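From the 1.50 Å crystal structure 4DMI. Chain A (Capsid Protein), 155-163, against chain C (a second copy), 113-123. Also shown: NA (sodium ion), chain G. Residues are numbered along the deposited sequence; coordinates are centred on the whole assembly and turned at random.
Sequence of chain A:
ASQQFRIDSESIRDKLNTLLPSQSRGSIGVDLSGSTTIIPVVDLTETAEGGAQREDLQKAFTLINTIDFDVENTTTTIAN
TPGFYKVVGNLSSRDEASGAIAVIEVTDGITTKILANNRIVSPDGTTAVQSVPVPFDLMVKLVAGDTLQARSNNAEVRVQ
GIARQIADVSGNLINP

Chain A, residues 155-163: AEVRVQGIA
Chain C 113-123: KILANNRIVSP

Chain A leaves a loop at A:Ala155 and A:Glu156 (phi/psi -63/-15 and -89/-5) and runs extended from A:Val157 (-130/146) into a strand that reaches A:Ala163; within it A:Gly161, at 166/-162, adopts angles that would jam a CB against the preceding carbonyl O and so call for glycine. Chain C enters as a strand at C:Lys113 and C:Ile114, turns a corner at C:Leu115 (-100/-21) and C:Ala116 (-147/132), and forms a second short strand over C:Arg119 to C:Val121, where C:Ile120 is kinked at -135/-22. The axes of strands 158-163 and 119-121 run at 133° and approach to 7.8 Å. The register descends in chain C as it rises in chain A: CA atoms pair as A:Val157 with C:Ser122 (6.0 Å), A:Arg158 with C:Ile120 (6.4 Å), A:Gln160 with C:Asn117 (7.3 Å) and A:Ile162 with C:Leu115 (6.4 Å). No backbone-to-backbone hydrogen bond joins them; side chains and water fill the gap, burying 514 Å² in total.

At one end C:Ser122, chi1 t and directed toward chain A, donates from OG to A:Glu156 O at 2.6 Å. C:Ser122 OG also lies 3.6 Å from A:Val157 CG1.

Alternation along the strand directs A:Arg158, A:Gln160 and A:Ile162 toward chain C and A:Val159 away. A:Gln160 (m, t, chi3 -33°) is buried and central. Its NE2 makes a weak hydrogen bond of 2.8 Å to C:Arg119 O, with an angle of 121°, while its OE1 accepts from a water that also donates to C:Asn117 O. C:Asn117 (t, chi2 -33°) uses OD1 to accept from C:Arg119 N at 3.2 Å, bracing its own chain. C:Ile120 (t, p) brings CD1 to 3.5 Å from A:Gln160 OE1, covering the amide with an apolar branch.

A:Arg158 (m, t, t, chi4 -98°) extends so that its CD lies 3.8 Å from C:Arg119 O. C:Arg119 (m, t, m, chi4 134°) starts sideways but curls nearer, placing its NH2 over one face of the A:Arg158 guanidinium, 4.0 Å from A:Arg158 NH2. These like charges are not a salt bridge; A:Arg158 NH2 donates to a water that also coordinates the sodium ion, which is bound by A:Ala155 O at 2.4 Å.

At the other end A:Ile162 (p, t) is buried against the corner, with CG2 3.4 Å from C:Ile114 O and 4.1 Å from C:Leu115 CD2. Beside it, another water donates to both A:Gly161 O and C:Ile114 O, bridging the two backbones.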

# COMPACT_ATOMS: atom_id res chain seq x y z
N ALA A 155 -16.76 8.54 -28.99
CA ALA A 155 -15.62 7.84 -29.60
C ALA A 155 -14.26 8.43 -29.22
O ALA A 155 -13.23 7.79 -29.43
CB ALA A 155 -15.78 7.82 -31.11
N GLU A 156 -14.24 9.63 -28.66
CA GLU A 156 -12.98 10.27 -28.29
C GLU A 156 -12.45 9.96 -26.90
O GLU A 156 -11.34 10.39 -26.57
CB GLU A 156 -13.07 11.79 -28.43
CG GLU A 156 -13.35 12.26 -29.85
CD GLU A 156 -13.52 13.75 -29.95
OE1 GLU A 156 -13.48 14.43 -28.90
OE2 GLU A 156 -13.69 14.26 -31.08
N VAL A 157 -13.21 9.23 -26.08
CA VAL A 157 -12.76 8.93 -24.71
C VAL A 157 -12.86 7.45 -24.38
O VAL A 157 -13.75 6.74 -24.86
CB VAL A 157 -13.51 9.75 -23.62
CG1 VAL A 157 -13.21 11.24 -23.76
CG2 VAL A 157 -15.03 9.49 -23.68
N ARG A 158 -11.91 6.97 -23.57
CA ARG A 158 -11.91 5.58 -23.15
C ARG A 158 -11.92 5.38 -21.64
O ARG A 158 -11.50 6.26 -20.88
CB ARG A 158 -10.68 4.89 -23.72
CG ARG A 158 -10.75 4.71 -25.21
CD ARG A 158 -9.56 3.95 -25.70
NE ARG A 158 -9.59 3.84 -27.16
CZ ARG A 158 -10.04 2.78 -27.81
NH1 ARG A 158 -10.49 1.72 -27.14
NH2 ARG A 158 -10.05 2.77 -29.14
N VAL A 159 -12.42 4.22 -21.24
CA VAL A 159 -12.26 3.68 -19.89
C VAL A 159 -11.54 2.36 -20.08
O VAL A 159 -12.04 1.47 -20.78
CB VAL A 159 -13.61 3.37 -19.23
CG1 VAL A 159 -13.40 2.83 -17.83
CG2 VAL A 159 -14.49 4.58 -19.21
N GLN A 160 -10.38 2.24 -19.47
CA GLN A 160 -9.50 1.09 -19.69
C GLN A 160 -9.05 0.55 -18.37
O GLN A 160 -8.82 1.30 -17.43
CB GLN A 160 -8.24 1.52 -20.45
CG GLN A 160 -8.48 2.15 -21.79
CD GLN A 160 -7.19 2.56 -22.47
OE1 GLN A 160 -6.21 2.94 -21.81
NE2 GLN A 160 -7.19 2.48 -23.80
N GLY A 161 -8.90 -0.76 -18.28
CA GLY A 161 -8.35 -1.32 -17.08
C GLY A 161 -8.54 -2.81 -16.96
O GLY A 161 -8.76 -3.51 -17.96
N ILE A 162 -8.40 -3.29 -15.73
CA ILE A 162 -8.58 -4.69 -15.40
C ILE A 162 -9.33 -4.84 -14.08
O ILE A 162 -9.29 -3.96 -13.21
CB ILE A 162 -7.21 -5.43 -15.29
CG1 ILE A 162 -6.32 -4.76 -14.24
CG2 ILE A 162 -6.50 -5.49 -16.64
CD1 ILE A 162 -4.91 -5.41 -14.14
N ALA A 163 -10.02 -5.96 -13.94
CA ALA A 163 -10.71 -6.28 -12.70
C ALA A 163 -10.61 -7.76 -12.42
O ALA A 163 -10.32 -8.54 -13.31
CB ALA A 163 -12.18 -5.85 -12.79
N LYS C 113 -4.12 -10.86 -22.60
CA LYS C 113 -4.82 -9.78 -21.92
C LYS C 113 -3.88 -8.65 -21.55
O LYS C 113 -2.81 -8.87 -21.00
CB LYS C 113 -5.54 -10.29 -20.67
CG LYS C 113 -6.62 -11.29 -21.00
CD LYS C 113 -7.33 -11.80 -19.75
CE LYS C 113 -8.45 -12.77 -20.14
NZ LYS C 113 -9.08 -13.40 -18.93
N ILE C 114 -4.29 -7.42 -21.87
CA ILE C 114 -3.52 -6.24 -21.53
C ILE C 114 -3.76 -5.84 -20.08
O ILE C 114 -4.91 -5.68 -19.66
CB ILE C 114 -3.86 -5.08 -22.48
CG1 ILE C 114 -3.36 -5.41 -23.89
CG2 ILE C 114 -3.28 -3.75 -21.97
CD1 ILE C 114 -4.02 -4.58 -24.98
N LEU C 115 -2.68 -5.70 -19.31
CA LEU C 115 -2.77 -5.32 -17.90
C LEU C 115 -2.49 -3.84 -17.66
O LEU C 115 -2.86 -3.28 -16.63
CB LEU C 115 -1.81 -6.18 -17.07
CG LEU C 115 -1.96 -7.69 -17.16
CD1 LEU C 115 -1.00 -8.39 -16.20
CD2 LEU C 115 -3.41 -8.12 -16.89
N ALA C 116 -1.80 -3.20 -18.60
CA ALA C 116 -1.52 -1.77 -18.54
C ALA C 116 -1.50 -1.24 -19.97
O ALA C 116 -0.86 -1.82 -20.84
CB ALA C 116 -0.19 -1.51 -17.84
N ASN C 117 -2.21 -0.13 -20.20
CA ASN C 117 -2.47 0.38 -21.54
C ASN C 117 -2.07 1.85 -21.62
O ASN C 117 -2.35 2.62 -20.71
CB ASN C 117 -3.97 0.24 -21.81
CG ASN C 117 -4.32 0.29 -23.28
OD1 ASN C 117 -3.68 0.98 -24.08
ND2 ASN C 117 -5.38 -0.42 -23.64
N ASN C 118 -1.42 2.25 -22.71
CA ASN C 118 -0.95 3.63 -22.84
C ASN C 118 -1.86 4.57 -23.63
O ASN C 118 -1.65 5.79 -23.60
CB ASN C 118 0.43 3.67 -23.51
CG ASN C 118 0.35 3.40 -24.99
OD1 ASN C 118 -0.31 2.46 -25.41
ND2 ASN C 118 0.99 4.26 -25.79
N ARG C 119 -2.84 4.03 -24.35
CA ARG C 119 -3.59 4.81 -25.33
C ARG C 119 -4.84 5.37 -24.68
O ARG C 119 -5.93 4.80 -24.78
CB ARG C 119 -3.95 3.95 -26.54
CG ARG C 119 -2.74 3.64 -27.42
CD ARG C 119 -3.19 3.14 -28.79
NE ARG C 119 -4.31 2.20 -28.71
CZ ARG C 119 -5.39 2.26 -29.49
NH1 ARG C 119 -5.50 3.20 -30.41
NH2 ARG C 119 -6.36 1.37 -29.34
N ILE C 120 -4.67 6.49 -23.99
CA ILE C 120 -5.65 6.94 -23.03
C ILE C 120 -6.00 8.42 -23.10
O ILE C 120 -7.08 8.81 -22.65
CB ILE C 120 -5.17 6.56 -21.59
CG1 ILE C 120 -6.26 6.78 -20.54
CG2 ILE C 120 -3.90 7.32 -21.22
CD1 ILE C 120 -7.55 6.02 -20.81
N VAL C 121 -5.14 9.26 -23.66
CA VAL C 121 -5.44 10.69 -23.58
C VAL C 121 -6.38 11.17 -24.68
O VAL C 121 -6.43 10.61 -25.78
CB VAL C 121 -4.18 11.60 -23.46
CG1 VAL C 121 -3.23 11.07 -22.38
CG2 VAL C 121 -3.46 11.73 -24.76
N SER C 122 -7.16 12.19 -24.35
CA SER C 122 -8.16 12.72 -25.27
C SER C 122 -8.06 14.23 -25.34
O SER C 122 -8.85 14.93 -24.70
CB SER C 122 -9.55 12.31 -24.79
OG SER C 122 -10.56 12.68 -25.71
N PRO C 123 -7.10 14.74 -26.12
CA PRO C 123 -6.95 16.19 -26.24
C PRO C 123 -8.12 16.79 -27.02
O PRO C 123 -8.75 16.09 -27.81
CB PRO C 123 -5.65 16.34 -27.03
CG PRO C 123 -5.56 15.08 -27.85
CD PRO C 123 -6.11 14.00 -26.94
NA NA G . -11.43 7.03 -30.80
O HOH W 1 -9.70 4.90 -30.81
O HOH W 2 -4.73 3.09 -19.33
O HOH W 3 -7.05 -3.97 -20.14
O HOH W 4 -12.95 6.38 -32.81